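Local coordinates for protein AxyAgu115A (Amphibacillus xylanus NBRC 15112, PDB 6NPS) that probably releases glucuronic acid side groups from arabinoglucuronoxylan by hydrolysis, as a family GH115 alpha-glucuronidase acting in coordination with alpha-arabinofuranosidases, at residues E44-Y49 against A148-F153; V533-T538 against K952-Y957. The protein carries 3 engineered substitutions. One frame throughout, in Å; residues are numbered along the deposited sequence.

Contact 1: E44-Y49 against A148-F153; sequences ELVFGY and ARKESF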
loop_
_atom_site.group_PDB
_atom_site.type_symbol
_atom_site.label_atom_id
_atom_site.label_comp_id
_atom_site.label_asym_id
_atom_site.label_seq_id
_atom_site.Cartn_x
_atom_site.Cartn_y
_atom_site.Cartn_z
ATOM N N GLU A 44 17.807 31.146 50.707
ATOM C CA GLU A 44 18.812 30.137 51.045
ATOM C C GLU A 44 19.438 29.511 49.797
ATOM O O GLU A 44 20.630 29.181 49.789
ATOM C CB GLU A 44 18.191 29.047 51.918
ATOM C CG GLU A 44 19.145 27.929 52.305
ATOM C CD GLU A 44 18.435 26.794 53.043
ATOM O OE1 GLU A 44 19.086 25.751 53.290
ATOM O OE2 GLU A 44 17.232 26.946 53.382
ATOM N N LEU A 45 18.661 29.332 48.730
ATOM C CA LEU A 45 19.248 28.709 47.544
ATOM C C LEU A 45 20.222 29.642 46.854
ATOM O O LEU A 45 21.196 29.177 46.242
ATOM C CB LEU A 45 18.161 28.307 46.557
ATOM C CG LEU A 45 17.205 27.206 47.009
ATOM C CD1 LEU A 45 16.135 27.045 45.936
ATOM C CD2 LEU A 45 17.961 25.898 47.224
ATOM N N VAL A 46 19.951 30.943 46.898
ATOM C CA VAL A 46 20.804 31.930 46.237
ATOM C C VAL A 46 22.075 32.170 47.043
ATOM O O VAL A 46 23.188 32.206 46.487
ATOM C CB VAL A 46 20.013 33.239 46.034
ATOM C CG1 VAL A 46 20.935 34.358 45.545
ATOM C CG2 VAL A 46 18.856 33.025 45.067
ATOM N N PHE A 47 21.935 32.381 48.365
ATOM C CA PHE A 47 23.081 32.767 49.190
ATOM C C PHE A 47 23.755 31.610 49.921
ATOM O O PHE A 47 24.905 31.756 50.356
ATOM C CB PHE A 47 22.652 33.857 50.195
ATOM C CG PHE A 47 22.250 35.151 49.534
ATOM C CD1 PHE A 47 23.208 36.075 49.159
ATOM C CD2 PHE A 47 20.923 35.412 49.234
ATOM C CE1 PHE A 47 22.836 37.277 48.517
ATOM C CE2 PHE A 47 20.541 36.585 48.613
ATOM C CZ PHE A 47 21.513 37.528 48.246
ATOM N N GLY A 48 23.100 30.461 50.053
ATOM C CA GLY A 48 23.702 29.331 50.732
ATOM C C GLY A 48 23.502 29.274 52.230
ATOM O O GLY A 48 24.089 28.402 52.881
ATOM N N TYR A 49 22.698 30.165 52.811
ATOM C CA TYR A 49 22.489 30.157 54.254
ATOM C C TYR A 49 21.025 30.473 54.539
ATOM O O TYR A 49 20.381 31.230 53.806
ATOM C CB TYR A 49 23.423 31.162 54.971
ATOM C CG TYR A 49 24.912 30.864 54.808
ATOM C CD1 TYR A 49 25.549 29.924 55.615
ATOM C CD2 TYR A 49 25.674 31.526 53.855
ATOM C CE1 TYR A 49 26.919 29.646 55.473
ATOM C CE2 TYR A 49 27.034 31.254 53.697
ATOM C CZ TYR A 49 27.653 30.311 54.503
ATOM O OH TYR A 49 29.007 30.047 54.348
ATOM N N ALA A 148 21.259 30.788 40.136
ATOM C CA ALA A 148 22.675 31.119 40.276
ATOM C C ALA A 148 22.978 31.620 41.689
ATOM O O ALA A 148 22.196 32.363 42.281
ATOM C CB ALA A 148 23.079 32.178 39.254
ATOM N N ARG A 149 24.089 31.146 42.254
ATOM C CA ARG A 149 24.540 31.585 43.572
ATOM C C ARG A 149 24.998 33.050 43.547
ATOM O O ARG A 149 25.557 33.527 42.555
ATOM C CB ARG A 149 25.677 30.678 44.057
ATOM C CG ARG A 149 25.210 29.246 44.294
ATOM C CD ARG A 149 24.315 29.157 45.561
ATOM N NE ARG A 149 25.041 29.695 46.703
ATOM C CZ ARG A 149 25.781 28.963 47.529
ATOM N NH1 ARG A 149 25.865 27.646 47.367
ATOM N NH2 ARG A 149 26.434 29.549 48.524
ATOM N N LYS A 150 24.735 33.771 44.648
ATOM C CA LYS A 150 25.134 35.164 44.833
ATOM C C LYS A 150 25.834 35.319 46.175
ATOM O O LYS A 150 25.463 34.686 47.165
ATOM C CB LYS A 150 23.932 36.138 44.861
ATOM C CG LYS A 150 23.270 36.548 43.558
ATOM C CD LYS A 150 22.007 37.306 43.937
ATOM C CE LYS A 150 21.549 38.261 42.878
ATOM N NZ LYS A 150 21.439 37.565 41.578
ATOM N N GLU A 151 26.821 36.203 46.221
ATOM C CA GLU A 151 27.353 36.623 47.513
ATOM C C GLU A 151 26.615 37.840 48.065
ATOM O O GLU A 151 26.527 37.997 49.291
ATOM C CB GLU A 151 28.849 36.923 47.404
ATOM C CG GLU A 151 29.675 35.679 47.190
ATOM C CD GLU A 151 31.113 35.810 47.701
ATOM O OE1 GLU A 151 31.647 36.947 47.725
ATOM O OE2 GLU A 151 31.696 34.767 48.085
ATOM N N SER A 152 26.042 38.666 47.192
ATOM C CA SER A 152 25.446 39.932 47.608
ATOM C C SER A 152 24.471 40.404 46.541
ATOM O O SER A 152 24.575 40.043 45.368
ATOM C CB SER A 152 26.521 41.009 47.838
ATOM O OG SER A 152 25.950 42.157 48.457
ATOM N N PHE A 153 23.525 41.231 46.977
ATOM C CA PHE A 153 22.386 41.696 46.190
ATOM C C PHE A 153 22.095 43.109 46.667
ATOM O O PHE A 153 22.185 43.377 47.868
ATOM C CB PHE A 153 21.175 40.775 46.395
ATOM C CG PHE A 153 19.860 41.356 45.948
ATOM C CD1 PHE A 153 19.519 41.366 44.607
ATOM C CD2 PHE A 153 18.953 41.861 46.875
ATOM C CE1 PHE A 153 18.330 41.896 44.181
ATOM C CE2 PHE A 153 17.736 42.389 46.462
ATOM C CZ PHE A 153 17.427 42.402 45.109
HETATM O O HOH W 1 26.452 31.932 47.438
#
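The C-terminal end of helix 30-47 is finished here by the loop leading into strand 152-155: donors of Arg149 and Lys150 meet the carbonyls of the last helical turn. Gly48 leaves the helix with positive phi (88°), its N still hydrogen-bonded to Glu44 O; a CB at this position would clash with Arg149 NH2 and jam against the preceding carbonyl. Val46 O takes the straightest bond, from Lys150 N at 2.9 Å (167° at the hydrogen), the donor lying above the carbonyl plane. Arg149 NE adds a weak bond to Val46 O at 3.1 Å. Bends at chi2 and chi3 fold the chain of Arg149 back along the helix end, so that its NH2 makes a weak bond to Phe47 O at 3.3 Å and one face of the guanidinium, toward its rim, rests against Gly48 CA. A water accepts from Arg149 NH2 at 2.6 Å and lies 2.9 Å from Lys150 O, to which it can donate. The positive group beside these carbonyls would probably complement the negative end of the helix dipole. Lys150 runs alongside Val46, its CD 3.5 Å from Val46 CG1, while Phe47 presents its ring edge to Ser152 and its CZ to Phe153 CB at 3.8 Å. Gln9 NE2 also bonds Phe47 O, and strand 5-8, antiparallel to 152-155, brings Leu7 against Phe47, with Leu12 of helix 9-12 touching it too.

Contact 2: V533-T538 against K952-Y957; sequences VNYHET and KLANSY
Glu537 OE2 is gripped by two backbone N-H groups: Tyr957 N, across the contact, and His531 N, just before the 533-538 segment. The bond from Tyr957 N to Glu537 OE2 is short and nearly straight, 2.7 Å with 174° at the hydrogen, and uses the syn lone pair of OE2. Glu537 CG sits in the crowded position between backbone N and carbonyl carbon (chi1 68°), and the chain extends from there, carrying the carboxylate out of the first turn of helix 537-558; its other oxygen, OE1, receives Leu958 N. The carboxylate stands steeply to the Tyr957 ring, the planes 76° apart, and the hydroxyl of Tyr957 is hydrogen-bonded farther off, to Asn519 O and Arg520 NH1. Asn534 ND2 donates to Asn955 O at 2.9 Å, in the carbonyl plane on a lone pair, and the oxygen lies close to the amide plane. Tyr535, held at positive phi, turns its ring edge to the loop: its OH donates to a lone pair of Ala954 O at 2.9 Å, and its CD2 meets Ser956 CB at 3.6 Å. A water donates to the same OH and accepts from Ala954 N. Ala954 CB touches both side chains, 3.5 Å from Tyr535 OH and 3.6 Å from Asn534 ND2. A leucine in place of Tyr535 would lose the hydroxyl's bond to Ala954 O and its water link, and would probably loosen the loop around Ala954. Because the three hydrogen bonds all join side chains of 533-538 to backbone atoms of 952-957, the polar part of the contact probably depends more on the path of that irregular loop than on its side chains.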
loop_
_atom_site.group_PDB
_atom_site.type_symbol
_atom_site.label_atom_id
_atom_site.label_comp_id
_atom_site.label_asym_id
_atom_site.label_seq_id
_atom_site.Cartn_x
_atom_site.Cartn_y
_atom_site.Cartn_z
ATOM N N VAL A 533 10.044 11.990 -1.408
ATOM C CA VAL A 533 11.008 12.642 -2.308
ATOM C C VAL A 533 10.606 14.058 -2.774
ATOM O O VAL A 533 11.484 14.905 -2.979
ATOM C CB VAL A 533 11.319 11.771 -3.556
ATOM C CG1 VAL A 533 12.034 10.460 -3.190
ATOM C CG2 VAL A 533 10.074 11.486 -4.426
ATOM N N ASN A 534 9.310 14.337 -2.975
ATOM C CA ASN A 534 8.924 15.550 -3.717
ATOM C C ASN A 534 9.337 16.820 -2.986
ATOM O O ASN A 534 9.169 16.921 -1.762
ATOM C CB ASN A 534 7.412 15.575 -3.938
ATOM C CG ASN A 534 6.959 14.585 -4.978
ATOM O OD1 ASN A 534 7.726 14.211 -5.890
ATOM N ND2 ASN A 534 5.710 14.192 -4.894
ATOM N N TYR A 535 9.908 17.776 -3.750
ATOM C CA TYR A 535 10.374 19.105 -3.325
ATOM C C TYR A 535 11.451 19.026 -2.255
ATOM O O TYR A 535 11.697 20.005 -1.568
ATOM C CB TYR A 535 9.206 20.015 -2.841
ATOM C CG TYR A 535 8.040 20.037 -3.802
ATOM C CD1 TYR A 535 8.128 20.710 -5.031
ATOM C CD2 TYR A 535 6.869 19.354 -3.515
ATOM C CE1 TYR A 535 7.052 20.704 -5.951
ATOM C CE2 TYR A 535 5.805 19.355 -4.391
ATOM C CZ TYR A 535 5.903 20.021 -5.603
ATOM O OH TYR A 535 4.829 19.999 -6.457
ATOM N N HIS A 536 12.073 17.865 -2.042
ATOM C CA HIS A 536 13.077 17.709 -0.979
ATOM C C HIS A 536 12.494 17.957 0.415
ATOM O O HIS A 536 13.252 18.294 1.338
ATOM C CB HIS A 536 14.294 18.636 -1.158
ATOM C CG HIS A 536 14.890 18.613 -2.539
ATOM N ND1 HIS A 536 15.843 17.693 -2.920
ATOM C CD2 HIS A 536 14.684 19.416 -3.617
ATOM C CE1 HIS A 536 16.189 17.921 -4.179
ATOM N NE2 HIS A 536 15.501 18.961 -4.626
ATOM N N GLU A 537 11.182 17.820 0.615
ATOM C CA GLU A 537 10.648 18.209 1.928
ATOM C C GLU A 537 11.120 17.251 3.014
ATOM O O GLU A 537 11.512 17.698 4.098
ATOM C CB GLU A 537 9.109 18.386 1.909
ATOM C CG GLU A 537 8.192 17.152 1.717
ATOM C CD GLU A 537 6.664 17.488 1.763
ATOM O OE1 GLU A 537 6.285 18.704 1.708
ATOM O OE2 GLU A 537 5.839 16.538 1.820
ATOM N N THR A 538 11.160 15.940 2.728
ATOM C CA THR A 538 11.654 14.999 3.726
ATOM C C THR A 538 13.118 15.231 4.051
ATOM O O THR A 538 13.499 15.305 5.222
ATOM C CB THR A 538 11.416 13.562 3.253
ATOM O OG1 THR A 538 10.040 13.238 3.479
ATOM C CG2 THR A 538 12.254 12.537 4.025
ATOM N N LYS A 952 -1.928 19.178 -12.638
ATOM C CA LYS A 952 -1.786 18.598 -11.312
ATOM C C LYS A 952 -0.314 18.569 -10.948
ATOM O O LYS A 952 0.518 18.133 -11.748
ATOM C CB LYS A 952 -2.442 17.209 -11.219
ATOM C CG LYS A 952 -3.870 17.261 -10.608
ATOM C CD LYS A 952 -4.252 16.028 -9.750
ATOM C CE LYS A 952 -4.089 16.306 -8.236
ATOM N NZ LYS A 952 -4.364 15.188 -7.263
ATOM N N LEU A 953 0.003 19.095 -9.771
ATOM C CA LEU A 953 1.371 19.220 -9.309
ATOM C C LEU A 953 1.731 18.007 -8.478
ATOM O O LEU A 953 0.862 17.289 -8.002
ATOM C CB LEU A 953 1.547 20.482 -8.478
ATOM C CG LEU A 953 1.071 21.807 -9.090
ATOM C CD1 LEU A 953 1.433 22.961 -8.167
ATOM C CD2 LEU A 953 1.680 21.998 -10.457
ATOM N N ALA A 954 3.027 17.799 -8.290
ATOM C CA ALA A 954 3.469 16.731 -7.406
ATOM C C ALA A 954 2.911 16.969 -5.996
ATOM O O ALA A 954 2.920 18.098 -5.483
ATOM C CB ALA A 954 5.001 16.649 -7.412
ATOM N N ASN A 955 2.399 15.896 -5.386
ATOM C CA ASN A 955 1.821 15.959 -4.042
ATOM C C ASN A 955 2.884 16.195 -2.985
ATOM O O ASN A 955 4.026 15.734 -3.106
ATOM C CB ASN A 955 1.103 14.658 -3.698
ATOM C CG ASN A 955 -0.193 14.511 -4.445
ATOM O OD1 ASN A 955 -0.807 15.503 -4.833
ATOM N ND2 ASN A 955 -0.626 13.278 -4.650
ATOM N N SER A 956 2.492 16.856 -1.900
ATOM C CA SER A 956 3.434 17.058 -0.808
ATOM C C SER A 956 2.642 17.510 0.415
ATOM O O SER A 956 1.476 17.892 0.306
ATOM C CB SER A 956 4.490 18.091 -1.175
ATOM O OG SER A 956 3.891 19.356 -1.352
ATOM N N TYR A 957 3.294 17.466 1.577
ATOM C CA TYR A 957 2.657 17.957 2.797
ATOM C C TYR A 957 2.646 19.474 2.851
ATOM O O TYR A 957 1.636 20.065 3.236
ATOM C CB TYR A 957 3.372 17.426 4.027
ATOM C CG TYR A 957 2.602 17.610 5.347
ATOM C CD1 TYR A 957 1.291 17.181 5.471
ATOM C CD2 TYR A 957 3.230 18.153 6.456
ATOM C CE1 TYR A 957 0.592 17.298 6.724
ATOM C CE2 TYR A 957 2.535 18.284 7.720
ATOM C CZ TYR A 957 1.233 17.858 7.829
ATOM O OH TYR A 957 0.570 17.968 9.074
HETATM O O HOH W 2 5.051 19.576 -9.411
#

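In the fold
The two contacts come in series along the chain, contact 1 closing before contact 2 opens, and lie on opposite sides of the chain's centre. Their centres are about 55 Å apart and their nearest atoms about 39 Å, so they do not touch. They share no helix, strand or sheet: contact 1 ties helix 30-47 to the loop entering strand 152-155, whereas contact 2 joins the turn leading into helix 537-558, and its first residue Glu537, to the loop after strand 940-948. Between them in sequence runs the eight-stranded parallel sheet of the TIM-barrel region. Contact 1 is thus confined to the N-terminal part, while contact 2 ties the chain following the barrel region to the C-terminal domain.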